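Local coordinates for hypothetical protein Cgl3021 (Corynebacterium glutamicum, PDB 2NSF), which catalyses, as a zinc-binding enzyme that depends on the thiol cofactor mycothiol, the isomerization of maleylpyruvate, at residues Val130-Thr135 against Ser155-Met160; Ala191-Lys196 against Arg237-Arg242. All blocks are in the same frame, centred on the assembly; numbering follows the deposited sequence.

Interaction 1 of 2, residues Val130-Thr135 against Ser155-Met160; sequences VAWRET and SETLWM
Trp132 meets Thr157 and Leu158 in a buried helix-to-helix contact of the N-terminal helical bundle, where the last turn of helix 114-133 faces the first turns of helix 156-171. It is a worked example of how one large aromatic side chain can bridge two helices whose nearest CA atoms, those of Trp132 and Leu158, are 8.7 Å apart. The indole is used in two ways. Over its face lies a single methyl, Leu158 CD2, 3.7 Å from the centroid of the six-membered ring and only 17° off the ring normal, a CH-pi contact. At its edge the pyrrole nitrogen is spent on a hydroxyl. CG of Trp132 stands anti to its carbonyl carbon, which sends the indole across to the other helix. Met84 of helix 66-89 and Leu33 of helix 29-49 also touch the ring, and Trp140 meets it at a shallow angle. Thr157 OG1 is gripped twice: it donates to the carbonyl oxygen of Ala154, just ahead of the helix, and accepts from the indole N-H. The bond from Trp132 NE1 to Thr157 OG1 measures 2.9 Å with an N-H...O angle of 151°, the oxygen lying 19° out of the indole plane.

Interaction 2 of 2, residues Ala191-Lys196 against Arg237-Arg242; sequences AEITQK and RYAAGR. With SO4 (sulfate ion), chain D.
Ile193 points from helix 183-199 at Ala239 and Ala240, where helix 232-239 ends in a Schellman motif, and this small apolar junction lies inside the C-terminal alpha/beta domain. The isoleucine sets both its arms against Ala239. With CG1 anti to the carbonyl carbon and CG2 anti to the backbone N, the arms straddle Ala239 CB, Ile193 CG2 at 3.9 Å and Ile193 CD1 at 4.0 Å, and CD1 also comes within 4.4 Å of Ala240 CB. Because the partners are alanines, the backbones come close: the CA atoms of Ile193 and Ala239 are 6.9 Å apart. Leu208 of strand 206-210 touches Ala239 as well, and Trp260 touches Ile193.

Beyond the alanines the chain leaves the helix at Gly241, whose positive phi (73°) suits a glycine; Gly241 N bonds back to Tyr238 O and Arg242 N to Arg237 O. Two arginines tie this turn together. Arg242 NH2 reaches back to the carbonyl oxygen of Ala240 at 2.9 Å, a somewhat bent bond, and its NH1 forms a salt bridge with Asp171. Arg237, its chain bent at chi3 (-83°), uses two edges of its guanidinium group: NH2 donates to Arg242 O, which lies in the guanidinium plane, and NE donates to a sulfate ion, probably from the crystallisation liquor and also held by Gly179 N. The bond from Arg237 NE to sulfate O3 is 2.6 Å long and almost straight, at 176°.

Interactions 1 and 2 lie on opposite sides of the chain's centre, their own centres 24 Å apart, one in the N-terminal family region and the other in the C-terminal one. Along the chain they follow in series, with 130-135 and 155-160 paired before 191-196 and 237-242. The helices 156-171 and 183-199 are consecutive, and across them the two contacts touch: Trp159 NE1 and Glu192 OE2 are 2.8 Å apart, a probable hydrogen bond. Each domain thus has its own internal contact, while helix 156-171, which carries the zinc ligands Glu164 and His168, packs against the C-terminal part as well, its Ile167 and His168 touching Arg242.

Interaction 1 of 2, residues Val130-Thr135 against Ser155-Met160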
loop_
_atom_site.group_PDB
_atom_site.type_symbol
_atom_site.label_atom_id
_atom_site.label_comp_id
_atom_site.label_asym_id
_atom_site.label_seq_id
_atom_site.Cartn_x
_atom_site.Cartn_y
_atom_site.Cartn_z
ATOM N N VAL A 130 15.001 -11.889 -1.856
ATOM C CA VAL A 130 15.823 -12.800 -2.645
ATOM C C VAL A 130 15.243 -12.879 -4.050
ATOM O O VAL A 130 15.979 -12.837 -5.034
ATOM C CB VAL A 130 15.855 -14.227 -2.039
ATOM C CG1 VAL A 130 16.505 -15.205 -3.019
ATOM C CG2 VAL A 130 16.631 -14.217 -0.733
ATOM N N ALA A 131 13.918 -12.989 -4.137
ATOM C CA ALA A 131 13.247 -13.073 -5.431
ATOM C C ALA A 131 13.628 -11.874 -6.289
ATOM O O ALA A 131 13.934 -12.017 -7.472
ATOM C CB ALA A 131 11.733 -13.128 -5.243
ATOM N N TRP A 132 13.611 -10.687 -5.687
ATOM C CA TRP A 132 13.972 -9.476 -6.416
ATOM C C TRP A 132 15.446 -9.463 -6.809
ATOM O O TRP A 132 15.786 -9.120 -7.942
ATOM C CB TRP A 132 13.666 -8.227 -5.582
ATOM C CG TRP A 132 12.211 -7.886 -5.494
ATOM C CD1 TRP A 132 11.252 -8.127 -6.439
ATOM C CD2 TRP A 132 11.562 -7.162 -4.443
ATOM N NE1 TRP A 132 10.049 -7.597 -6.040
ATOM C CE2 TRP A 132 10.211 -6.996 -4.817
ATOM C CE3 TRP A 132 11.993 -6.632 -3.215
ATOM C CZ2 TRP A 132 9.282 -6.320 -4.015
ATOM C CZ3 TRP A 132 11.069 -5.959 -2.413
ATOM C CH2 TRP A 132 9.730 -5.811 -2.819
ATOM N N ARG A 133 16.316 -9.831 -5.876
ATOM C CA ARG A 133 17.751 -9.841 -6.144
ATOM C C ARG A 133 18.152 -10.787 -7.272
ATOM O O ARG A 133 19.093 -10.509 -8.016
ATOM C CB ARG A 133 18.540 -10.215 -4.883
ATOM C CG ARG A 133 18.454 -9.210 -3.749
ATOM C CD ARG A 133 19.695 -9.283 -2.864
ATOM N NE ARG A 133 20.055 -10.657 -2.523
ATOM C CZ ARG A 133 21.101 -10.996 -1.775
ATOM N NH1 ARG A 133 21.901 -10.057 -1.281
ATOM N NH2 ARG A 133 21.351 -12.272 -1.521
ATOM N N GLU A 134 17.436 -11.899 -7.406
ATOM C CA GLU A 134 17.763 -12.876 -8.441
ATOM C C GLU A 134 16.982 -12.710 -9.740
ATOM O O GLU A 134 17.098 -13.537 -10.647
ATOM C CB GLU A 134 17.572 -14.293 -7.894
ATOM C CG GLU A 134 18.289 -14.526 -6.568
ATOM C CD GLU A 134 18.279 -15.981 -6.137
ATOM O OE1 GLU A 134 17.289 -16.683 -6.419
ATOM O OE2 GLU A 134 19.260 -16.419 -5.499
ATOM N N THR A 135 16.198 -11.642 -9.837
ATOM C CA THR A 135 15.404 -11.381 -11.033
ATOM C C THR A 135 16.281 -10.865 -12.171
ATOM O O THR A 135 17.092 -9.957 -11.981
ATOM C CB THR A 135 14.287 -10.352 -10.738
ATOM O OG1 THR A 135 13.347 -10.928 -9.825
ATOM C CG2 THR A 135 13.561 -9.950 -12.019
ATOM N N SER A 155 8.121 -5.375 -12.453
ATOM C CA SER A 155 8.722 -4.335 -11.627
ATOM C C SER A 155 7.685 -3.630 -10.761
ATOM O O SER A 155 8.029 -2.997 -9.764
ATOM C CB SER A 155 9.432 -3.308 -12.513
ATOM O OG SER A 155 8.561 -2.845 -13.524
ATOM N N GLU A 156 6.420 -3.738 -11.150
ATOM C CA GLU A 156 5.331 -3.114 -10.404
ATOM C C GLU A 156 5.286 -3.632 -8.964
ATOM O O GLU A 156 4.756 -2.961 -8.081
ATOM C CB GLU A 156 3.989 -3.400 -11.084
ATOM C CG GLU A 156 2.820 -2.538 -10.611
ATOM C CD GLU A 156 2.765 -1.187 -11.313
ATOM O OE1 GLU A 156 3.566 -0.972 -12.248
ATOM O OE2 GLU A 156 1.915 -0.349 -10.936
ATOM N N THR A 157 5.838 -4.821 -8.728
ATOM C CA THR A 157 5.826 -5.389 -7.378
ATOM C C THR A 157 6.610 -4.519 -6.404
ATOM O O THR A 157 6.345 -4.533 -5.206
ATOM C CB THR A 157 6.417 -6.817 -7.337
ATOM O OG1 THR A 157 7.788 -6.788 -7.752
ATOM C CG2 THR A 157 5.622 -7.751 -8.245
ATOM N N LEU A 158 7.579 -3.766 -6.913
ATOM C CA LEU A 158 8.362 -2.888 -6.052
ATOM C C LEU A 158 7.444 -1.782 -5.531
ATOM O O LEU A 158 7.511 -1.400 -4.363
ATOM C CB LEU A 158 9.534 -2.286 -6.831
ATOM C CG LEU A 158 10.574 -3.287 -7.350
ATOM C CD1 LEU A 158 11.522 -2.579 -8.301
ATOM C CD2 LEU A 158 11.339 -3.911 -6.183
ATOM N N TRP A 159 6.580 -1.280 -6.406
ATOM C CA TRP A 159 5.633 -0.232 -6.035
ATOM C C TRP A 159 4.535 -0.820 -5.154
ATOM O O TRP A 159 4.166 -0.255 -4.123
ATOM C CB TRP A 159 5.004 0.380 -7.292
ATOM C CG TRP A 159 3.749 1.180 -7.021
ATOM C CD1 TRP A 159 2.505 0.940 -7.527
ATOM C CD2 TRP A 159 3.622 2.333 -6.177
ATOM N NE1 TRP A 159 1.609 1.869 -7.053
ATOM C CE2 TRP A 159 2.268 2.737 -6.222
ATOM C CE3 TRP A 159 4.519 3.068 -5.386
ATOM C CZ2 TRP A 159 1.785 3.841 -5.508
ATOM C CZ3 TRP A 159 4.036 4.172 -4.673
ATOM C CH2 TRP A 159 2.683 4.544 -4.742
ATOM N N MET A 160 4.011 -1.965 -5.569
ATOM C CA MET A 160 2.945 -2.610 -4.814
ATOM C C MET A 160 3.374 -2.908 -3.384
ATOM O O MET A 160 2.621 -2.662 -2.441
ATOM C CB MET A 160 2.521 -3.898 -5.521
ATOM C CG MET A 160 1.884 -3.652 -6.877
ATOM S SD MET A 160 1.857 -5.133 -7.898
ATOM C CE MET A 160 0.456 -5.976 -7.220
#

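Interaction 2 of 2, residues Ala191-Lys196 against Arg237-Arg242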
loop_
_atom_site.group_PDB
_atom_site.type_symbol
_atom_site.label_atom_id
_atom_site.label_comp_id
_atom_site.label_asym_id
_atom_site.label_seq_id
_atom_site.Cartn_x
_atom_site.Cartn_y
_atom_site.Cartn_z
ATOM N N ALA A 191 -1.880 10.468 -6.760
ATOM C CA ALA A 191 -2.253 10.323 -8.162
ATOM C C ALA A 191 -2.967 9.000 -8.408
ATOM O O ALA A 191 -4.017 8.962 -9.047
ATOM C CB ALA A 191 -1.013 10.413 -9.045
ATOM N N GLU A 192 -2.400 7.912 -7.902
ATOM C CA GLU A 192 -2.998 6.597 -8.121
ATOM C C GLU A 192 -4.398 6.459 -7.541
ATOM O O GLU A 192 -5.306 5.954 -8.201
ATOM C CB GLU A 192 -2.115 5.496 -7.537
ATOM C CG GLU A 192 -2.588 4.105 -7.919
ATOM C CD GLU A 192 -1.683 3.016 -7.394
ATOM O OE1 GLU A 192 -1.822 2.649 -6.209
ATOM O OE2 GLU A 192 -0.829 2.539 -8.170
ATOM N N ILE A 193 -4.573 6.881 -6.294
ATOM C CA ILE A 193 -5.879 6.777 -5.664
ATOM C C ILE A 193 -6.929 7.577 -6.431
ATOM O O ILE A 193 -8.030 7.084 -6.684
ATOM C CB ILE A 193 -5.837 7.270 -4.205
ATOM C CG1 ILE A 193 -4.933 6.349 -3.377
ATOM C CG2 ILE A 193 -7.247 7.314 -3.630
ATOM C CD1 ILE A 193 -4.729 6.814 -1.937
ATOM N N THR A 194 -6.595 8.807 -6.809
ATOM C CA THR A 194 -7.557 9.620 -7.536
ATOM C C THR A 194 -7.757 9.110 -8.958
ATOM O O THR A 194 -8.835 9.274 -9.530
ATOM C CB THR A 194 -7.162 11.121 -7.520
ATOM O OG1 THR A 194 -5.835 11.291 -8.025
ATOM C CG2 THR A 194 -7.231 11.655 -6.092
ATOM N N GLN A 195 -6.736 8.472 -9.520
ATOM C CA GLN A 195 -6.862 7.903 -10.861
ATOM C C GLN A 195 -7.820 6.719 -10.761
ATOM O O GLN A 195 -8.668 6.514 -11.635
ATOM C CB GLN A 195 -5.509 7.426 -11.379
ATOM C CG GLN A 195 -4.621 8.546 -11.916
ATOM C CD GLN A 195 -3.192 8.105 -12.109
ATOM O OE1 GLN A 195 -2.821 6.991 -11.733
ATOM N NE2 GLN A 195 -2.372 8.976 -12.686
ATOM N N LYS A 196 -7.683 5.937 -9.694
ATOM C CA LYS A 196 -8.561 4.789 -9.499
ATOM C C LYS A 196 -10.002 5.272 -9.367
ATOM O O LYS A 196 -10.897 4.744 -10.029
ATOM C CB LYS A 196 -8.154 3.984 -8.258
ATOM C CG LYS A 196 -8.896 2.658 -8.146
ATOM C CD LYS A 196 -8.366 1.787 -7.016
ATOM C CE LYS A 196 -9.006 0.404 -7.061
ATOM N NZ LYS A 196 -8.468 -0.506 -6.009
ATOM N N ARG A 237 -3.471 10.673 3.625
ATOM C CA ARG A 237 -4.099 9.955 4.741
ATOM C C ARG A 237 -5.605 9.971 4.498
ATOM O O ARG A 237 -6.294 8.964 4.682
ATOM C CB ARG A 237 -3.805 10.631 6.089
ATOM C CG ARG A 237 -4.650 10.081 7.250
ATOM C CD ARG A 237 -4.435 10.845 8.560
ATOM N NE ARG A 237 -3.260 10.386 9.304
ATOM C CZ ARG A 237 -3.203 9.251 9.999
ATOM N NH1 ARG A 237 -2.091 8.922 10.641
ATOM N NH2 ARG A 237 -4.256 8.445 10.057
ATOM N N TYR A 238 -6.107 11.130 4.079
ATOM C CA TYR A 238 -7.528 11.304 3.800
ATOM C C TYR A 238 -8.004 10.416 2.651
ATOM O O TYR A 238 -8.986 9.684 2.790
ATOM C CB TYR A 238 -7.820 12.774 3.459
ATOM C CG TYR A 238 -9.205 13.003 2.893
ATOM C CD1 TYR A 238 -10.338 12.936 3.705
ATOM C CD2 TYR A 238 -9.386 13.254 1.532
ATOM C CE1 TYR A 238 -11.621 13.116 3.175
ATOM C CE2 TYR A 238 -10.662 13.433 0.991
ATOM C CZ TYR A 238 -11.771 13.361 1.819
ATOM O OH TYR A 238 -13.030 13.532 1.291
ATOM N N ALA A 239 -7.307 10.478 1.520
ATOM C CA ALA A 239 -7.686 9.688 0.349
ATOM C C ALA A 239 -7.612 8.195 0.631
ATOM O O ALA A 239 -8.382 7.406 0.074
ATOM C CB ALA A 239 -6.788 10.043 -0.834
ATOM N N ALA A 240 -6.686 7.809 1.503
ATOM C CA ALA A 240 -6.509 6.405 1.856
ATOM C C ALA A 240 -7.560 5.917 2.850
ATOM O O ALA A 240 -7.519 4.762 3.291
ATOM C CB ALA A 240 -5.104 6.188 2.422
ATOM N N GLY A 241 -8.499 6.790 3.197
ATOM C CA GLY A 241 -9.559 6.434 4.121
ATOM C C GLY A 241 -9.081 6.317 5.554
ATOM O O GLY A 241 -9.704 5.656 6.383
ATOM N N ARG A 242 -7.971 6.975 5.856
ATOM C CA ARG A 242 -7.445 6.891 7.198
ATOM C C ARG A 242 -7.603 8.121 8.077
ATOM O O ARG A 242 -6.940 8.243 9.105
ATOM C CB ARG A 242 -6.005 6.421 7.145
ATOM C CG ARG A 242 -5.939 4.906 7.064
ATOM C CD ARG A 242 -4.970 4.444 6.019
ATOM N NE ARG A 242 -4.759 2.997 6.026
ATOM C CZ ARG A 242 -5.071 2.196 5.012
ATOM N NH1 ARG A 242 -4.829 0.894 5.087
ATOM N NH2 ARG A 242 -5.645 2.692 3.924
HETATM S S SO4 D . 0.103 12.406 9.854
HETATM O O1 SO4 D . 0.184 12.126 11.305
HETATM O O2 SO4 D . 1.307 12.015 9.091
HETATM O O3 SO4 D . -1.168 11.997 9.228
HETATM O O4 SO4 D . 0.082 13.855 9.773
#